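Local atomic coordinates of mRNA-capping enzyme subunit alpha (Saccharomyces cerevisiae, PDB entry 3KYH), a protein that transfers GMP from GTP to the 5'-diphosphate end of RNA through a covalent enzyme-GMP intermediate, the second step of mRNA capping. Residues F108-R112 with F179-Y183; L125-L130 with L156-R161; V288-F292 with S333-W339. Residues are numbered along the deposited sequence.

In the fold
Interactions 1 and 2 belong to the nucleotidyltransferase domain and interaction 3 to the C-terminal OB-fold domain. Interaction 1 joins the loop after strand 102-105 to helix 168-189. Interaction 2 joins strands 129-139 and 154-158 and is nested in sequence inside the loop that interaction 1 closes. Their centres lie about 11 Å apart and they touch: Arg112 NH1 is 3.0 Å from Leu125 O, probably a hydrogen bond. Loop, helix and the start of strand 129-139 with its partner 154-158 thus form one packed region. Interaction 3 comes later in the chain. Its centre lies about 61 Å from the centres of both others. It is local to the C-terminal domain and touches neither.

Interaction 1: F108-R112 with F179-Y183; sequences FRFPR and FFKPY
This is a loop-on-helix contact in the nucleotidyltransferase domain, built around an edge-to-face aromatic pair. Residues 108-112 form an extended loop with no regular structure. Residues 179-183 are part of helix 168-189, which is kinked here: the N atoms of Phe179 and Pro182 make no bond to the preceding turn. Pro182 has no amide hydrogen to give. Tyr183 N still bonds to Phe179 O at 3.2 Å. In register, the CA of Phe110 is 6.1 Å from that of Tyr183, and the CA of Arg112 is 5.7 Å from that of Pro182.

The rotamers set the packing. Phe108 and Phe110 take chi1 m, with chi2 -70° and 144°; Phe179 and Tyr183 take chi1 t, with chi2 76° and 106°. The CA-to-CB bond of Phe108 points toward the helix. Those of Phe110, Phe179 and Tyr183 point sideways, and their rings then swing into the contact. Phe179 turns its edge to the face of Phe110, with centroids 4.6 Å apart, planes at 70° and Phe179 CE1 3.3 Å from Phe110 CG. Tyr183 CD1 meets the edge of the Phe110 ring, 3.6 Å from Phe110 CE2. Phe108 CE1 lies 4.2 Å from Tyr183 CE1.

The cluster is buried. Phe110 also touches Met80 and Ile82 of strand 76-84, and Tyr183 touches Ile201 of strand 200-203. Arg112 directs its CA-to-CB bond away from the helix, and its NH1 hydrogen-bonds Leu125 O. The two prolines meet beside the aromatic rings, with Pro111 CG 3.3 Å from Pro182 CB.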
ATOM      1  N   PHE C 108      53.934  -2.539  -0.158  1.00102.42           N
ATOM      2  CA  PHE C 108      54.776  -3.024  -1.246  1.00105.39           C
ATOM      3  C   PHE C 108      55.600  -1.879  -1.839  1.00105.11           C
ATOM      4  O   PHE C 108      55.073  -0.813  -2.178  1.00104.78           O
ATOM      5  CB  PHE C 108      53.955  -3.709  -2.349  1.00106.17           C
ATOM      6  CG  PHE C 108      53.549  -5.143  -2.052  1.00110.47           C
ATOM      7  CD1 PHE C 108      54.491  -6.177  -2.030  1.00108.76           C
ATOM      8  CD2 PHE C 108      52.201  -5.473  -1.896  1.00104.59           C
ATOM      9  CE1 PHE C 108      54.096  -7.505  -1.799  1.00 98.07           C
ATOM     10  CE2 PHE C 108      51.793  -6.792  -1.677  1.00 85.09           C
ATOM     11  CZ  PHE C 108      52.746  -7.812  -1.629  1.00 92.61           C
ATOM     12  N   ARG C 109      56.899  -2.124  -1.977  1.00103.61           N
ATOM     13  CA  ARG C 109      57.809  -1.125  -2.513  1.00102.24           C
ATOM     14  C   ARG C 109      58.310  -1.502  -3.908  1.00 94.13           C
ATOM     15  O   ARG C 109      59.394  -2.086  -4.069  1.00 84.12           O
ATOM     16  CB  ARG C 109      58.954  -0.872  -1.520  1.00113.42           C
ATOM     17  CG  ARG C 109      58.554  -0.036  -0.286  1.00130.56           C
ATOM     18  CD  ARG C 109      57.950  -0.863   0.858  1.00147.00           C
ATOM     19  NE  ARG C 109      57.397  -0.004   1.908  1.00155.57           N
ATOM     20  CZ  ARG C 109      57.304  -0.332   3.196  1.00161.74           C
ATOM     21  NH1 ARG C 109      57.750  -1.508   3.649  1.00162.77           N
ATOM     22  NH2 ARG C 109      56.785   0.541   4.051  1.00164.89           N
ATOM     23  N   PHE C 110      57.490  -1.177  -4.907  1.00 86.09           N
ATOM     24  CA  PHE C 110      57.829  -1.462  -6.298  1.00 89.68           C
ATOM     25  C   PHE C 110      58.643  -0.304  -6.902  1.00 94.21           C
ATOM     26  O   PHE C 110      58.141   0.824  -6.944  1.00 93.35           O
ATOM     27  CB  PHE C 110      56.587  -1.849  -7.107  1.00 86.64           C
ATOM     28  CG  PHE C 110      55.816  -3.041  -6.535  1.00 81.02           C
ATOM     29  CD1 PHE C 110      54.420  -3.082  -6.617  1.00 51.16           C
ATOM     30  CD2 PHE C 110      56.484  -4.127  -5.925  1.00 93.86           C
ATOM     31  CE1 PHE C 110      53.702  -4.153  -6.064  1.00 85.95           C
ATOM     32  CE2 PHE C 110      55.772  -5.235  -5.395  1.00 78.15           C
ATOM     33  CZ  PHE C 110      54.381  -5.243  -5.465  1.00 84.82           C
ATOM     34  N   PRO C 111      59.912  -0.571  -7.314  1.00 93.76           N
ATOM     35  CA  PRO C 111      60.986   0.397  -7.620  1.00 95.73           C
ATOM     36  C   PRO C 111      61.507   0.548  -9.062  1.00 95.52           C
ATOM     37  O   PRO C 111      60.715   0.748  -9.992  1.00 98.59           O
ATOM     38  CB  PRO C 111      62.144  -0.125  -6.752  1.00 91.58           C
ATOM     39  CG  PRO C 111      61.775  -1.536  -6.393  1.00 96.27           C
ATOM     40  CD  PRO C 111      60.511  -1.896  -7.109  1.00 92.80           C
ATOM     41  N   ARG C 112      62.839   0.611  -9.178  1.00 87.39           N
ATOM     42  CA  ARG C 112      63.599   0.330 -10.398  1.00 88.96           C
ATOM     43  C   ARG C 112      65.045  -0.005  -9.984  1.00 97.07           C
ATOM     44  O   ARG C 112      65.307  -0.438  -8.847  1.00 94.44           O
ATOM     45  CB  ARG C 112      63.638   1.557 -11.299  1.00 83.88           C
ATOM     46  CG  ARG C 112      62.507   1.738 -12.272  1.00 77.26           C
ATOM     47  CD  ARG C 112      62.010   3.172 -12.064  1.00 87.10           C
ATOM     48  NE  ARG C 112      61.509   3.826 -13.274  1.00 64.73           N
ATOM     49  CZ  ARG C 112      60.493   4.683 -13.304  1.00 50.96           C
ATOM     50  NH1 ARG C 112      59.844   4.983 -12.180  1.00 45.72           N
ATOM     51  NH2 ARG C 112      60.121   5.226 -14.474  1.00 49.51           N
ATOM     52  N   PHE C 179      59.873  -4.720 -13.312  1.00 75.91           N
ATOM     53  CA  PHE C 179      59.183  -4.955 -12.052  1.00 76.85           C
ATOM     54  C   PHE C 179      59.792  -5.994 -11.083  1.00 81.90           C
ATOM     55  O   PHE C 179      59.933  -5.705  -9.895  1.00 81.30           O
ATOM     56  CB  PHE C 179      57.725  -5.265 -12.347  1.00 73.57           C
ATOM     57  CG  PHE C 179      56.931  -5.682 -11.150  1.00 75.76           C
ATOM     58  CD1 PHE C 179      56.520  -4.740 -10.212  1.00 69.02           C
ATOM     59  CD2 PHE C 179      56.533  -7.003 -10.996  1.00 79.15           C
ATOM     60  CE1 PHE C 179      55.741  -5.104  -9.128  1.00 67.01           C
ATOM     61  CE2 PHE C 179      55.748  -7.379  -9.901  1.00 98.67           C
ATOM     62  CZ  PHE C 179      55.354  -6.423  -8.962  1.00 82.89           C
ATOM     63  N   PHE C 180      60.141  -7.182 -11.584  1.00 83.54           N
ATOM     64  CA  PHE C 180      60.475  -8.338 -10.746  1.00 82.87           C
ATOM     65  C   PHE C 180      61.863  -8.288 -10.107  1.00 83.15           C
ATOM     66  O   PHE C 180      61.990  -8.513  -8.897  1.00 81.33           O
ATOM     67  CB  PHE C 180      60.275  -9.635 -11.539  1.00 86.68           C
ATOM     68  CG  PHE C 180      60.314 -10.889 -10.701  1.00 88.11           C
ATOM     69  CD1 PHE C 180      59.144 -11.418 -10.177  1.00 97.82           C
ATOM     70  CD2 PHE C 180      61.512 -11.577 -10.494  1.00 87.28           C
ATOM     71  CE1 PHE C 180      59.163 -12.604  -9.435  1.00107.86           C
ATOM     72  CE2 PHE C 180      61.553 -12.746  -9.750  1.00 92.68           C
ATOM     73  CZ  PHE C 180      60.370 -13.271  -9.217  1.00105.82           C
ATOM     74  N   LYS C 181      62.896  -8.087 -10.930  1.00 81.53           N
ATOM     75  CA  LYS C 181      64.280  -7.898 -10.467  1.00 80.90           C
ATOM     76  C   LYS C 181      64.338  -7.006  -9.177  1.00 82.48           C
ATOM     77  O   LYS C 181      64.757  -7.518  -8.132  1.00 82.99           O
ATOM     78  CB  LYS C 181      65.153  -7.383 -11.638  1.00 73.50           C
ATOM     79  CG  LYS C 181      66.552  -7.964 -11.819  1.00 66.19           C
ATOM     80  CD  LYS C 181      67.562  -7.355 -10.851  1.00 55.54           C
ATOM     81  CE  LYS C 181      68.876  -6.976 -11.490  1.00 53.70           C
ATOM     82  NZ  LYS C 181      69.448  -5.917 -10.579  1.00 33.03           N
ATOM     83  N   PRO C 182      63.822  -5.742  -9.204  1.00 74.97           N
ATOM     84  CA  PRO C 182      63.770  -4.860  -8.023  1.00 69.52           C
ATOM     85  C   PRO C 182      62.836  -5.283  -6.893  1.00 65.48           C
ATOM     86  O   PRO C 182      63.153  -5.005  -5.738  1.00 63.14           O
ATOM     87  CB  PRO C 182      63.290  -3.539  -8.597  1.00 70.68           C
ATOM     88  CG  PRO C 182      62.410  -3.939  -9.665  1.00 83.08           C
ATOM     89  CD  PRO C 182      63.173  -5.060 -10.336  1.00 79.49           C
ATOM     90  N   TYR C 183      61.709  -5.935  -7.188  1.00 66.63           N
ATOM     91  CA  TYR C 183      61.010  -6.671  -6.118  1.00 66.48           C
ATOM     92  C   TYR C 183      62.043  -7.633  -5.529  1.00 67.99           C
ATOM     93  O   TYR C 183      62.352  -7.531  -4.348  1.00 72.22           O
ATOM     94  CB  TYR C 183      59.723  -7.398  -6.574  1.00 51.42           C
ATOM     95  CG  TYR C 183      59.128  -8.368  -5.559  1.00 84.47           C
ATOM     96  CD1 TYR C 183      57.970  -8.041  -4.842  1.00103.43           C
ATOM     97  CD2 TYR C 183      59.711  -9.631  -5.316  1.00101.74           C
ATOM     98  CE1 TYR C 183      57.415  -8.937  -3.890  1.00 93.29           C
ATOM     99  CE2 TYR C 183      59.169 -10.528  -4.363  1.00102.46           C
ATOM    100  CZ  TYR C 183      58.019 -10.173  -3.658  1.00103.53           C
ATOM    101  OH  TYR C 183      57.479 -11.046  -2.733  1.00 95.46           O
TER

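Interaction 2: L125-L130 with L156-R161; sequences LQDGTL and LAINGR
Leu130 O accepts two backbone hydrogen bonds, from Leu156 N at 2.6 Å and from Ala157 N at 3.1 Å. In return, Leu130 N donates to Ala157 O at 2.7 Å. Further along, Asp127 N donates to Asn159 OD1 at 2.8 Å, Asn159 N to Thr129 OG1 at 2.9 Å, and Gly160 N to Gly128 O at 2.8 Å. Asn159 and Thr129 (both chi1 m) thus bring side-chain acceptors to backbone NH groups where the strand pairing gives way to loop.

The segments run antiparallel, with CA atoms 4.4 Å apart for Leu130 and Ala157 and 3.8 Å for Gly128 and Gly160. Leu156 and Ala157 both face Leu130, a classic beta bulge in the sheet that includes strands 76-84, 129-139 and 154-158. After it, a tight two-residue beta hairpin links strand 154-158 to strand 161-162. Its type I' turn has Asn159 (phi/psi 37/70) and Gly160 (65/-23) at the centre. Arg161 N bonds to Ile158 O at 2.9 Å and Ile158 N to Arg161 O at 3.1 Å. Gly128 also has positive phi (70/71), and a CB there would clash with Gly160 CA.

Leu130 (chi1 t, chi2 p) puts its CB 3.3 Å from Leu156 CD1 and 3.6 Å from Ala157 CB. Thr129 CG2 lies 3.3 Å from Ile158 CD1, and Ile158 reaches on to Phe179 of helix 168-189.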
ATOM      1  N   LEU C 125      61.153   4.102  -7.339  1.00 89.23           N
ATOM      2  CA  LEU C 125      59.722   3.760  -7.404  1.00 90.97           C
ATOM      3  C   LEU C 125      59.222   3.251  -8.776  1.00 92.85           C
ATOM      4  O   LEU C 125      59.985   3.265  -9.740  1.00 95.48           O
ATOM      5  CB  LEU C 125      58.892   4.958  -6.893  1.00 86.77           C
ATOM      6  CG  LEU C 125      57.984   4.894  -5.651  1.00 67.94           C
ATOM      7  CD1 LEU C 125      56.563   4.665  -6.091  1.00 47.92           C
ATOM      8  CD2 LEU C 125      58.370   3.906  -4.526  1.00 51.17           C
ATOM      9  N   GLN C 126      57.957   2.802  -8.838  1.00 90.73           N
ATOM     10  CA  GLN C 126      57.277   2.303 -10.054  1.00 84.74           C
ATOM     11  C   GLN C 126      55.942   3.037 -10.235  1.00 76.32           C
ATOM     12  O   GLN C 126      55.187   3.174  -9.269  1.00 63.07           O
ATOM     13  CB  GLN C 126      57.012   0.792  -9.935  1.00 91.03           C
ATOM     14  CG  GLN C 126      56.836   0.034 -11.258  1.00 94.50           C
ATOM     15  CD  GLN C 126      58.081  -0.751 -11.698  1.00 99.91           C
ATOM     16  OE1 GLN C 126      58.802  -1.303 -10.844  1.00 87.55           O
ATOM     17  NE2 GLN C 126      58.306  -0.850 -13.037  1.00 53.38           N
ATOM     18  N   ASP C 127      55.677   3.498 -11.464  1.00 79.38           N
ATOM     19  CA  ASP C 127      54.520   4.367 -11.846  1.00 77.71           C
ATOM     20  C   ASP C 127      54.097   3.962 -13.237  1.00 78.38           C
ATOM     21  O   ASP C 127      54.914   4.054 -14.172  1.00 62.59           O
ATOM     22  CB  ASP C 127      54.913   5.867 -11.902  1.00 75.30           C
ATOM     23  CG  ASP C 127      53.807   6.817 -12.483  1.00 69.31           C
ATOM     24  OD1 ASP C 127      52.889   6.440 -13.268  1.00 46.19           O
ATOM     25  OD2 ASP C 127      53.927   8.036 -12.199  1.00 69.70           O
ATOM     26  N   GLY C 128      52.806   3.627 -13.352  1.00 80.32           N
ATOM     27  CA  GLY C 128      52.184   3.121 -14.578  1.00 83.76           C
ATOM     28  C   GLY C 128      52.653   1.716 -14.923  1.00 84.85           C
ATOM     29  O   GLY C 128      53.418   1.514 -15.883  1.00 78.78           O
ATOM     30  N   THR C 129      52.213   0.739 -14.134  1.00 83.20           N
ATOM     31  CA  THR C 129      52.631  -0.647 -14.361  1.00 86.44           C
ATOM     32  C   THR C 129      51.492  -1.678 -14.232  1.00 86.94           C
ATOM     33  O   THR C 129      50.986  -1.931 -13.124  1.00 90.80           O
ATOM     34  CB  THR C 129      53.901  -0.977 -13.530  1.00 84.69           C
ATOM     35  OG1 THR C 129      54.962  -0.078 -13.893  1.00 84.03           O
ATOM     36  CG2 THR C 129      54.353  -2.422 -13.712  1.00 93.20           C
ATOM     37  N   LEU C 130      51.092  -2.239 -15.378  1.00 86.09           N
ATOM     38  CA  LEU C 130      49.988  -3.224 -15.476  1.00 88.03           C
ATOM     39  C   LEU C 130      50.396  -4.638 -15.955  1.00 84.26           C
ATOM     40  O   LEU C 130      50.801  -4.875 -17.115  1.00 67.22           O
ATOM     41  CB  LEU C 130      48.770  -2.655 -16.243  1.00 84.49           C
ATOM     42  CG  LEU C 130      47.347  -3.164 -15.937  1.00 71.40           C
ATOM     43  CD1 LEU C 130      46.902  -2.928 -14.489  1.00 40.78           C
ATOM     44  CD2 LEU C 130      46.312  -2.559 -16.888  1.00 49.99           C
ATOM     45  N   LEU C 156      51.341  -5.533 -19.618  1.00 96.20           N
ATOM     46  CA  LEU C 156      51.011  -4.612 -20.703  1.00 96.71           C
ATOM     47  C   LEU C 156      51.239  -3.133 -20.392  1.00105.15           C
ATOM     48  O   LEU C 156      50.919  -2.257 -21.213  1.00108.69           O
ATOM     49  CB  LEU C 156      49.593  -4.858 -21.238  1.00 97.66           C
ATOM     50  CG  LEU C 156      48.322  -5.068 -20.404  1.00 93.50           C
ATOM     51  CD1 LEU C 156      48.281  -4.320 -19.090  1.00 91.82           C
ATOM     52  CD2 LEU C 156      47.158  -4.610 -21.234  1.00 94.45           C
ATOM     53  N   ALA C 157      51.769  -2.865 -19.197  1.00107.58           N
ATOM     54  CA  ALA C 157      52.240  -1.528 -18.815  1.00103.76           C
ATOM     55  C   ALA C 157      53.427  -1.615 -17.873  1.00101.66           C
ATOM     56  O   ALA C 157      53.381  -2.308 -16.862  1.00 99.23           O
ATOM     57  CB  ALA C 157      51.130  -0.690 -18.192  1.00100.73           C
ATOM     58  N   ILE C 158      54.512  -0.947 -18.252  1.00103.16           N
ATOM     59  CA  ILE C 158      55.643  -0.750 -17.353  1.00 98.29           C
ATOM     60  C   ILE C 158      56.069   0.715 -17.353  1.00100.68           C
ATOM     61  O   ILE C 158      56.228   1.338 -18.417  1.00102.64           O
ATOM     62  CB  ILE C 158      56.823  -1.754 -17.570  1.00 96.52           C
ATOM     63  CG1 ILE C 158      57.572  -1.951 -16.255  1.00 96.01           C
ATOM     64  CG2 ILE C 158      57.799  -1.345 -18.698  1.00 88.11           C
ATOM     65  CD1 ILE C 158      57.110  -3.155 -15.457  1.00120.55           C
ATOM     66  N   ASN C 159      56.168   1.250 -16.136  1.00 95.65           N
ATOM     67  CA  ASN C 159      56.541   2.632 -15.870  1.00 85.42           C
ATOM     68  C   ASN C 159      56.005   3.647 -16.879  1.00 83.48           C
ATOM     69  O   ASN C 159      56.740   4.138 -17.743  1.00 74.23           O
ATOM     70  CB  ASN C 159      58.034   2.731 -15.576  1.00 83.97           C
ATOM     71  CG  ASN C 159      58.373   2.240 -14.177  1.00 84.14           C
ATOM     72  OD1 ASN C 159      57.556   2.344 -13.246  1.00 86.79           O
ATOM     73  ND2 ASN C 159      59.583   1.713 -14.019  1.00 88.67           N
ATOM     74  N   GLY C 160      54.679   3.824 -16.801  1.00 81.25           N
ATOM     75  CA  GLY C 160      53.860   4.680 -17.661  1.00 77.78           C
ATOM     76  C   GLY C 160      53.784   4.278 -19.124  1.00 79.95           C
ATOM     77  O   GLY C 160      52.838   4.645 -19.820  1.00 81.25           O
ATOM     78  N   ARG C 161      54.787   3.536 -19.588  1.00 86.44           N
ATOM     79  CA  ARG C 161      54.910   3.097 -20.979  1.00 93.40           C
ATOM     80  C   ARG C 161      53.919   1.952 -21.277  1.00 91.72           C
ATOM     81  O   ARG C 161      54.008   0.864 -20.693  1.00 87.74           O
ATOM     82  CB  ARG C 161      56.405   2.795 -21.297  1.00 95.00           C
ATOM     83  CG  ARG C 161      56.743   1.746 -22.392  1.00 98.09           C
ATOM     84  CD  ARG C 161      58.198   1.854 -22.935  1.00 86.30           C
ATOM     85  NE  ARG C 161      58.416   0.968 -24.087  1.00 60.41           N
ATOM     86  CZ  ARG C 161      57.826   1.084 -25.282  1.00 78.45           C
ATOM     87  NH1 ARG C 161      56.983   2.072 -25.558  1.00107.29           N
ATOM     88  NH2 ARG C 161      58.069   0.195 -26.231  1.00 74.32           N
TER

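Interaction 3: V288-F292 with S333-W339; sequences VKPVF and SVSDEEW
Two loops of the C-terminal OB-fold domain meet at its surface through a salt bridge and a CH-pi contact. Residues 288-292 lead into strand 293-297. Residues 333-339 run from strand 326-331 to helix 339-344. The backbones stay well apart: the CA of Lys289 is 7.7 Å from that of Trp339, and the CA of Phe292 is 8.4 Å from that of Ser333. Side chains bridge the gap.

Lys289 NZ is the donor across the contact. It hydrogen-bonds Asp336 OD2 at 2.8 Å within a salt bridge, so the two opposite charges pair through OD2. The lysine has chi1 p and chi2 t, and its CA-to-CB bond points toward the other loop. Over the face of the indole, Lys289 CB makes the CH-pi contact, 3.7 Å from the centroid of the Trp339 six-membered ring and 16° off the ring normal. Lys289 NZ is also 3.4 Å from Trp339 CD1, and Lys289 CE is 3.5 Å from Val334 O.

Within 333-339, Ser335 N gives a weak hydrogen bond to Glu338 OE1 at 3.5 Å. Glu338 N gives another weak one to Ser335 O at 3.1 Å. Both lie within the bend between Ser335 and Glu338. Asp336 and Trp339 of the same segment both meet the lysine.

Trp339 (chi1 t) also meets an aromatic ring of the mRNA-capping enzyme subunit beta, so this corner borders the other subunit of the capping complex. Pro290 CD touches Trp339 CH2 at 4.3 Å. Phe292 packs on the other loop, with Phe292 CE2 3.4 Å from Val334 CG2.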
ATOM      1  N   VAL C 288      15.597 -56.639 -14.991  1.00107.79           N
ATOM      2  CA  VAL C 288      16.910 -56.384 -15.624  1.00105.88           C
ATOM      3  C   VAL C 288      16.828 -55.163 -16.574  1.00108.42           C
ATOM      4  O   VAL C 288      15.830 -55.035 -17.305  1.00106.91           O
ATOM      5  CB  VAL C 288      17.508 -57.634 -16.350  1.00102.80           C
ATOM      6  CG1 VAL C 288      19.032 -57.590 -16.312  1.00109.99           C
ATOM      7  CG2 VAL C 288      17.067 -58.943 -15.712  1.00 98.64           C
ATOM      8  N   LYS C 289      17.880 -54.323 -16.573  1.00102.91           N
ATOM      9  CA  LYS C 289      17.913 -52.962 -17.187  1.00 98.59           C
ATOM     10  C   LYS C 289      17.066 -52.602 -18.416  1.00 96.27           C
ATOM     11  O   LYS C 289      16.922 -53.412 -19.344  1.00100.64           O
ATOM     12  CB  LYS C 289      19.338 -52.357 -17.309  1.00 97.59           C
ATOM     13  CG  LYS C 289      20.412 -53.130 -18.078  1.00 88.85           C
ATOM     14  CD  LYS C 289      21.824 -52.649 -17.685  1.00 54.70           C
ATOM     15  CE  LYS C 289      22.854 -53.781 -17.690  1.00 81.85           C
ATOM     16  NZ  LYS C 289      22.574 -54.941 -16.764  1.00 75.99           N
ATOM     17  N   PRO C 290      16.471 -51.391 -18.401  1.00 93.21           N
ATOM     18  CA  PRO C 290      15.699 -50.891 -19.539  1.00 93.57           C
ATOM     19  C   PRO C 290      16.255 -49.602 -20.180  1.00 91.02           C
ATOM     20  O   PRO C 290      17.422 -49.280 -19.969  1.00 84.47           O
ATOM     21  CB  PRO C 290      14.314 -50.689 -18.931  1.00 93.57           C
ATOM     22  CG  PRO C 290      14.544 -50.632 -17.404  1.00 99.42           C
ATOM     23  CD  PRO C 290      16.020 -50.728 -17.167  1.00 90.30           C
ATOM     24  N   VAL C 291      15.455 -48.901 -20.981  1.00 93.17           N
ATOM     25  CA  VAL C 291      15.963 -47.756 -21.757  1.00 96.75           C
ATOM     26  C   VAL C 291      15.953 -46.486 -20.904  1.00102.32           C
ATOM     27  O   VAL C 291      14.936 -46.201 -20.261  1.00106.96           O
ATOM     28  CB  VAL C 291      15.162 -47.467 -23.071  1.00 91.74           C
ATOM     29  CG1 VAL C 291      16.080 -46.908 -24.136  1.00 75.80           C
ATOM     30  CG2 VAL C 291      14.441 -48.697 -23.610  1.00105.30           C
ATOM     31  N   PHE C 292      17.071 -45.740 -20.919  1.00101.23           N
ATOM     32  CA  PHE C 292      17.223 -44.468 -20.182  1.00 95.99           C
ATOM     33  C   PHE C 292      17.543 -43.257 -21.052  1.00 93.44           C
ATOM     34  O   PHE C 292      18.709 -42.872 -21.226  1.00 92.85           O
ATOM     35  CB  PHE C 292      18.098 -44.539 -18.898  1.00 94.65           C
ATOM     36  CG  PHE C 292      19.235 -45.541 -18.924  1.00 95.23           C
ATOM     37  CD1 PHE C 292      18.988 -46.918 -18.907  1.00100.46           C
ATOM     38  CD2 PHE C 292      20.554 -45.109 -18.790  1.00 91.07           C
ATOM     39  CE1 PHE C 292      20.039 -47.848 -18.874  1.00 85.59           C
ATOM     40  CE2 PHE C 292      21.617 -46.023 -18.736  1.00 80.15           C
ATOM     41  CZ  PHE C 292      21.353 -47.396 -18.795  1.00 90.86           C
ATOM     42  N   SER C 333      24.536 -45.402 -20.757  1.00 75.73           N
ATOM     43  CA  SER C 333      25.364 -46.624 -20.814  1.00 89.88           C
ATOM     44  C   SER C 333      25.754 -47.109 -19.420  1.00 93.12           C
ATOM     45  O   SER C 333      26.644 -46.559 -18.753  1.00 88.79           O
ATOM     46  CB  SER C 333      26.619 -46.498 -21.708  1.00 94.69           C
ATOM     47  OG  SER C 333      27.362 -45.320 -21.430  1.00 87.20           O
ATOM     48  N   VAL C 334      25.058 -48.153 -18.993  1.00 97.26           N
ATOM     49  CA  VAL C 334      25.284 -48.722 -17.678  1.00101.62           C
ATOM     50  C   VAL C 334      25.801 -50.154 -17.824  1.00 98.78           C
ATOM     51  O   VAL C 334      25.046 -51.062 -18.187  1.00 97.45           O
ATOM     52  CB  VAL C 334      24.033 -48.545 -16.770  1.00101.71           C
ATOM     53  CG1 VAL C 334      24.114 -49.395 -15.508  1.00100.98           C
ATOM     54  CG2 VAL C 334      23.896 -47.073 -16.394  1.00100.62           C
ATOM     55  N   SER C 335      27.109 -50.295 -17.588  1.00 95.63           N
ATOM     56  CA  SER C 335      27.829 -51.574 -17.626  1.00 96.72           C
ATOM     57  C   SER C 335      27.394 -52.536 -16.505  1.00 98.18           C
ATOM     58  O   SER C 335      26.614 -52.156 -15.620  1.00 94.81           O
ATOM     59  CB  SER C 335      29.360 -51.344 -17.679  1.00101.07           C
ATOM     60  OG  SER C 335      29.961 -51.031 -16.421  1.00 73.86           O
ATOM     61  N   ASP C 336      27.881 -53.778 -16.558  1.00 99.87           N
ATOM     62  CA  ASP C 336      27.392 -54.852 -15.670  1.00107.80           C
ATOM     63  C   ASP C 336      27.871 -54.900 -14.209  1.00108.11           C
ATOM     64  O   ASP C 336      27.314 -55.663 -13.399  1.00108.56           O
ATOM     65  CB  ASP C 336      27.510 -56.229 -16.342  1.00109.06           C
ATOM     66  CG  ASP C 336      26.181 -56.734 -16.902  1.00107.70           C
ATOM     67  OD1 ASP C 336      26.156 -57.893 -17.382  1.00108.29           O
ATOM     68  OD2 ASP C 336      25.165 -55.996 -16.849  1.00 85.73           O
ATOM     69  N   GLU C 337      28.933 -54.148 -13.908  1.00106.09           N
ATOM     70  CA  GLU C 337      29.419 -53.956 -12.545  1.00105.95           C
ATOM     71  C   GLU C 337      28.979 -52.556 -12.137  1.00111.10           C
ATOM     72  O   GLU C 337      29.211 -52.107 -11.004  1.00112.02           O
ATOM     73  CB  GLU C 337      30.945 -54.068 -12.499  1.00107.63           C
ATOM     74  CG  GLU C 337      31.485 -54.656 -11.193  1.00104.72           C
ATOM     75  CD  GLU C 337      32.875 -54.159 -10.798  1.00 94.57           C
ATOM     76  OE1 GLU C 337      33.277 -54.428  -9.654  1.00101.42           O
ATOM     77  OE2 GLU C 337      33.576 -53.494 -11.588  1.00112.07           O
ATOM     78  N   GLU C 338      28.346 -51.882 -13.099  1.00115.73           N
ATOM     79  CA  GLU C 338      27.761 -50.548 -12.936  1.00115.29           C
ATOM     80  C   GLU C 338      26.246 -50.606 -12.759  1.00115.06           C
ATOM     81  O   GLU C 338      25.631 -49.615 -12.366  1.00117.60           O
ATOM     82  CB  GLU C 338      28.123 -49.644 -14.123  1.00113.86           C
ATOM     83  CG  GLU C 338      29.561 -49.126 -14.095  1.00111.83           C
ATOM     84  CD  GLU C 338      29.931 -48.281 -15.300  1.00109.13           C
ATOM     85  OE1 GLU C 338      29.030 -47.853 -16.058  1.00117.13           O
ATOM     86  OE2 GLU C 338      31.146 -48.054 -15.486  1.00108.90           O
ATOM     87  N   TRP C 339      25.638 -51.752 -13.050  1.00114.35           N
ATOM     88  CA  TRP C 339      24.204 -51.903 -12.837  1.00117.69           C
ATOM     89  C   TRP C 339      23.943 -52.278 -11.385  1.00119.59           C
ATOM     90  O   TRP C 339      23.104 -51.649 -10.722  1.00121.10           O
ATOM     91  CB  TRP C 339      23.594 -52.908 -13.818  1.00116.86           C
ATOM     92  CG  TRP C 339      22.084 -53.031 -13.759  1.00123.24           C
ATOM     93  CD1 TRP C 339      21.372 -54.192 -13.657  1.00128.14           C
ATOM     94  CD2 TRP C 339      21.109 -51.969 -13.816  1.00124.93           C
ATOM     95  NE1 TRP C 339      20.022 -53.927 -13.658  1.00133.29           N
ATOM     96  CE2 TRP C 339      19.831 -52.572 -13.750  1.00129.01           C
ATOM     97  CE3 TRP C 339      21.188 -50.570 -13.922  1.00123.37           C
ATOM     98  CZ2 TRP C 339      18.642 -51.825 -13.781  1.00129.96           C
ATOM     99  CZ3 TRP C 339      20.001 -49.830 -13.967  1.00121.57           C
ATOM    100  CH2 TRP C 339      18.748 -50.460 -13.888  1.00120.59           C
TER